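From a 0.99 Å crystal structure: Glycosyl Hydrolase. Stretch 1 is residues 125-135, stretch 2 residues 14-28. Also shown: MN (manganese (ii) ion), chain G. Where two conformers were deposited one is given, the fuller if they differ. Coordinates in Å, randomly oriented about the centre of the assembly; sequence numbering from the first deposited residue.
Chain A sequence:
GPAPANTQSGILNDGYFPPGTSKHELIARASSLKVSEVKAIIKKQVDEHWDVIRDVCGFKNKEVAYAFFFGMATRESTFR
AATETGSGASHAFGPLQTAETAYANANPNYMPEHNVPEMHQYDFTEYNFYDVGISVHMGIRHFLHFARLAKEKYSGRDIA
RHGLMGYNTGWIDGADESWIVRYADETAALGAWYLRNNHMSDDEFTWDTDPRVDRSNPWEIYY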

# COMPACT_ATOMS: atom_id res chain seq x y z
N THR A 125 -16.06 -8.63 2.49
CA THR A 125 -16.38 -9.87 3.17
C THR A 125 -15.25 -10.16 4.12
O THR A 125 -14.15 -9.62 3.98
CB THR A 125 -16.53 -11.05 2.19
OG1 THR A 125 -15.24 -11.39 1.69
CG2 THR A 125 -17.50 -10.78 1.07
N GLU A 126 -15.49 -11.05 5.08
CA GLU A 126 -14.41 -11.29 6.02
C GLU A 126 -13.21 -11.95 5.30
O GLU A 126 -12.07 -11.54 5.59
CB GLU A 126 -14.88 -12.05 7.27
CG GLU A 126 -15.75 -11.24 8.26
CD GLU A 126 -16.14 -12.06 9.50
OE1 GLU A 126 -16.06 -11.63 10.64
OE2 GLU A 126 -16.49 -13.24 9.35
N TYR A 127 -13.37 -12.88 4.37
CA TYR A 127 -12.19 -13.42 3.67
C TYR A 127 -11.48 -12.34 2.88
O TYR A 127 -10.25 -12.23 2.89
CB TYR A 127 -12.56 -14.58 2.74
CG TYR A 127 -11.36 -15.14 1.97
CD1 TYR A 127 -10.96 -14.59 0.74
CD2 TYR A 127 -10.60 -16.17 2.47
CE1 TYR A 127 -9.86 -15.09 0.06
CE2 TYR A 127 -9.47 -16.66 1.79
CZ TYR A 127 -9.09 -16.07 0.59
OH TYR A 127 -8.01 -16.51 -0.15
N ASN A 128 -12.26 -11.52 2.19
CA ASN A 128 -11.60 -10.52 1.32
C ASN A 128 -10.89 -9.43 2.12
O ASN A 128 -9.87 -8.87 1.66
CB ASN A 128 -12.58 -9.91 0.37
CG ASN A 128 -13.00 -10.88 -0.71
OD1 ASN A 128 -12.29 -11.84 -1.01
ND2 ASN A 128 -14.11 -10.58 -1.37
N PHE A 129 -11.39 -9.11 3.32
CA PHE A 129 -10.73 -8.11 4.15
C PHE A 129 -9.53 -8.67 4.91
O PHE A 129 -8.53 -7.98 5.05
CB PHE A 129 -11.77 -7.56 5.14
CG PHE A 129 -11.24 -6.39 5.99
CD1 PHE A 129 -11.06 -5.16 5.39
CD2 PHE A 129 -10.95 -6.53 7.34
CE1 PHE A 129 -10.63 -4.07 6.21
CE2 PHE A 129 -10.52 -5.49 8.11
CZ PHE A 129 -10.36 -4.28 7.56
N TYR A 130 -9.59 -9.93 5.37
CA TYR A 130 -8.58 -10.51 6.21
C TYR A 130 -7.56 -11.37 5.50
O TYR A 130 -6.52 -11.67 6.10
CB TYR A 130 -9.20 -11.27 7.39
CG TYR A 130 -9.84 -10.35 8.41
CD1 TYR A 130 -9.07 -9.53 9.20
CD2 TYR A 130 -11.24 -10.32 8.57
CE1 TYR A 130 -9.64 -8.67 10.14
CE2 TYR A 130 -11.84 -9.45 9.48
CZ TYR A 130 -11.04 -8.62 10.26
OH TYR A 130 -11.64 -7.80 11.18
N ASP A 131 -7.80 -11.82 4.28
CA ASP A 131 -6.79 -12.57 3.54
C ASP A 131 -5.70 -11.62 3.06
O ASP A 131 -5.96 -10.59 2.45
CB ASP A 131 -7.39 -13.26 2.31
CG ASP A 131 -6.30 -14.02 1.57
OD1 ASP A 131 -5.85 -15.06 2.08
OD2 ASP A 131 -5.79 -13.49 0.52
N VAL A 132 -4.43 -11.97 3.35
CA VAL A 132 -3.30 -11.11 3.01
C VAL A 132 -3.23 -10.78 1.52
O VAL A 132 -2.85 -9.68 1.12
CB VAL A 132 -2.00 -11.73 3.59
CG1 VAL A 132 -1.64 -13.03 2.91
CG2 VAL A 132 -0.78 -10.82 3.43
N GLY A 133 -3.49 -11.78 0.70
CA GLY A 133 -3.44 -11.59 -0.77
C GLY A 133 -4.45 -10.60 -1.28
O GLY A 133 -4.13 -9.68 -2.01
N ILE A 134 -5.72 -10.80 -0.85
CA ILE A 134 -6.74 -9.86 -1.28
C ILE A 134 -6.42 -8.48 -0.71
O ILE A 134 -6.59 -7.46 -1.37
CB ILE A 134 -8.16 -10.31 -0.87
CG1 ILE A 134 -8.50 -11.74 -1.26
CG2 ILE A 134 -9.17 -9.31 -1.39
CD1 ILE A 134 -8.52 -11.95 -2.74
N SER A 135 -6.01 -8.44 0.57
CA SER A 135 -5.71 -7.15 1.22
C SER A 135 -4.64 -6.37 0.46
O SER A 135 -4.76 -5.18 0.24
CB SER A 135 -5.26 -7.45 2.66
OG SER A 135 -4.97 -6.29 3.38
MN MN G . -4.11 -8.68 -8.25
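Stretch 2, residues 14-28: DGYFPPGTSKHELIA

Asp131 anchors the contact. It sits at the N-cap of helix 132-135, where its OD2 accepts from Ile134 N (3.0 Å), and the same carboxylate receives two backbone amides of stretch 2: Tyr16 N to Asp131 OD2 at 2.8 Å with an N-H...O angle of 172°, and Phe17 N to Asp131 OD1 at 2.8 Å and 161°. One side chain thus caps a helix and fixes the loop that runs beside it, extended at Gly15 and Phe17 but bent at Tyr16 (phi/psi -92/-59). Tyr127 holds the next step of that loop, its OH donating to Phe17 O at 2.7 Å. Farther out, Lys23 NZ donates to Tyr130 OH at 3.2 Å, and water 2 links Lys23 NZ (3.2 Å) to Glu126 OE1 (2.8 Å).

The two backbones come closest at Gly133, whose CA lies 4.6 Å from the CA of Tyr16. Asp14 O makes a CA-H...O contact with Gly133 CA at 3.2 Å; an ideal CB on Gly133 would fall 2.2 Å from that oxygen, so the fit depends on a missing side chain. The CA-to-CB bond of Asp14 points toward stretch 1, with CB 3.8 Å from Ile134 CD1, and its OD1 binds manganese at 2.2 Å.

After Phe17 the chain makes a type II turn, Pro18 to Thr21, with Gly20 at phi/psi 84/1. Ser22 then caps helix 23-28, its OG accepting from Glu25 N at 3.1 Å. This helix runs nearly parallel to helix 126-130, with 13° between their N-to-C directions and a closest axial approach of 9.9 Å.

Leu26, pointing toward stretch 1, packs between the helices: its CD1 lies 3.8 Å from Tyr130 CB and 4.1 Å from Tyr127 CD2. Lys23 CG covers one face of the Tyr130 ring, 4.1 Å from the centroid of its six ring carbons, CG to CZ, while Ile27 CD1 reaches Tyr130 CE1 at 4.0 Å. Val132 CG1 packs against Phe17 CE2 (3.5 Å) and Tyr16 CD2 (3.7 Å).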

# COMPACT_ATOMS: atom_id res chain seq x y z
N ASP A 14 -6.10 -13.72 -6.64
CA ASP A 14 -5.49 -12.87 -5.63
C ASP A 14 -5.45 -13.45 -4.24
O ASP A 14 -4.66 -13.03 -3.41
CB ASP A 14 -6.14 -11.51 -5.63
CG ASP A 14 -5.96 -10.82 -6.93
OD1 ASP A 14 -4.78 -10.48 -7.21
OD2 ASP A 14 -6.96 -10.60 -7.64
N GLY A 15 -6.34 -14.40 -3.96
CA GLY A 15 -6.47 -14.92 -2.60
C GLY A 15 -5.23 -15.72 -2.25
O GLY A 15 -4.75 -16.52 -3.08
N TYR A 16 -4.67 -15.50 -1.08
CA TYR A 16 -3.44 -16.17 -0.66
C TYR A 16 -3.74 -17.46 0.10
O TYR A 16 -3.32 -18.54 -0.26
CB TYR A 16 -2.57 -15.22 0.13
CG TYR A 16 -1.19 -15.75 0.38
CD1 TYR A 16 -0.20 -15.64 -0.64
CD2 TYR A 16 -0.82 -16.33 1.57
CE1 TYR A 16 1.09 -16.07 -0.42
CE2 TYR A 16 0.49 -16.75 1.79
CZ TYR A 16 1.45 -16.59 0.81
OH TYR A 16 2.75 -16.96 1.07
N PHE A 17 -4.46 -17.31 1.22
CA PHE A 17 -4.77 -18.43 2.06
C PHE A 17 -5.94 -19.19 1.56
O PHE A 17 -6.72 -18.70 0.71
CB PHE A 17 -4.95 -17.94 3.54
CG PHE A 17 -3.66 -17.44 4.12
CD1 PHE A 17 -2.57 -18.27 4.28
CD2 PHE A 17 -3.54 -16.12 4.51
CE1 PHE A 17 -1.37 -17.79 4.79
CE2 PHE A 17 -2.36 -15.65 5.06
CZ PHE A 17 -1.28 -16.49 5.18
N PRO A 18 -6.10 -20.46 2.01
CA PRO A 18 -7.10 -21.27 1.39
C PRO A 18 -8.51 -20.71 1.49
O PRO A 18 -8.92 -20.14 2.49
CB PRO A 18 -6.97 -22.62 2.12
CG PRO A 18 -5.55 -22.66 2.64
CD PRO A 18 -5.26 -21.23 2.96
N PRO A 19 -9.28 -20.87 0.42
CA PRO A 19 -10.68 -20.46 0.48
C PRO A 19 -11.36 -21.04 1.73
O PRO A 19 -11.10 -22.19 2.11
CB PRO A 19 -11.29 -21.10 -0.78
CG PRO A 19 -10.12 -21.21 -1.73
CD PRO A 19 -8.94 -21.51 -0.84
N GLY A 20 -12.21 -20.28 2.39
CA GLY A 20 -12.93 -20.78 3.55
C GLY A 20 -12.21 -20.72 4.88
O GLY A 20 -12.78 -21.10 5.90
N THR A 21 -10.99 -20.19 4.87
CA THR A 21 -10.23 -20.04 6.10
C THR A 21 -10.95 -19.01 6.99
O THR A 21 -11.35 -17.94 6.48
CB THR A 21 -8.79 -19.63 5.82
OG1 THR A 21 -8.18 -20.60 4.97
CG2 THR A 21 -8.00 -19.52 7.08
N SER A 22 -11.09 -19.32 8.28
CA SER A 22 -11.75 -18.49 9.23
C SER A 22 -11.00 -17.18 9.47
O SER A 22 -9.79 -17.16 9.30
CB SER A 22 -11.88 -19.25 10.58
OG SER A 22 -10.59 -19.37 11.26
N LYS A 23 -11.69 -16.16 10.01
CA LYS A 23 -11.03 -14.92 10.44
C LYS A 23 -9.84 -15.20 11.36
O LYS A 23 -8.77 -14.70 11.11
CB LYS A 23 -12.01 -13.99 11.13
CG LYS A 23 -11.39 -12.74 11.69
CD LYS A 23 -12.39 -11.79 12.31
CE LYS A 23 -11.69 -10.68 13.03
NZ LYS A 23 -12.60 -9.63 13.56
N HIS A 24 -10.05 -15.96 12.45
CA HIS A 24 -8.92 -16.09 13.37
C HIS A 24 -7.74 -16.82 12.73
O HIS A 24 -6.59 -16.48 13.02
CB HIS A 24 -9.29 -16.76 14.70
CG HIS A 24 -10.42 -16.12 15.42
ND1 HIS A 24 -10.55 -14.75 15.59
CD2 HIS A 24 -11.43 -16.69 16.10
CE1 HIS A 24 -11.63 -14.52 16.30
NE2 HIS A 24 -12.20 -15.67 16.57
N GLU A 25 -7.96 -17.78 11.85
CA GLU A 25 -6.87 -18.48 11.15
C GLU A 25 -6.21 -17.55 10.13
O GLU A 25 -5.00 -17.59 9.97
CB GLU A 25 -7.33 -19.80 10.46
CG GLU A 25 -7.02 -21.06 11.25
CD GLU A 25 -5.56 -21.18 11.69
OE1 GLU A 25 -4.64 -21.45 10.87
OE2 GLU A 25 -5.34 -20.99 12.89
N LEU A 26 -7.01 -16.76 9.42
CA LEU A 26 -6.44 -15.79 8.49
C LEU A 26 -5.48 -14.85 9.24
O LEU A 26 -4.40 -14.51 8.72
CB LEU A 26 -7.49 -14.99 7.78
CG LEU A 26 -8.31 -15.74 6.72
CD1 LEU A 26 -9.46 -14.90 6.20
CD2 LEU A 26 -7.41 -16.15 5.53
N ILE A 27 -5.89 -14.38 10.41
CA ILE A 27 -5.07 -13.45 11.22
C ILE A 27 -3.82 -14.19 11.72
O ILE A 27 -2.73 -13.65 11.62
CB ILE A 27 -5.89 -12.81 12.30
CG1 ILE A 27 -6.94 -11.90 11.69
CG2 ILE A 27 -4.99 -12.11 13.30
CD1 ILE A 27 -7.94 -11.29 12.63
N ALA A 28 -3.97 -15.39 12.28
CA ALA A 28 -2.81 -16.13 12.78
C ALA A 28 -1.83 -16.41 11.67
O ALA A 28 -0.60 -16.25 11.86
CB ALA A 28 -3.25 -17.46 13.43
O HOH W 1 -2.34 -11.59 -3.80
O HOH W 2 -14.94 -9.16 11.50
O HOH W 3 -4.45 -13.39 6.01
O HOH W 4 -5.83 -9.32 -9.66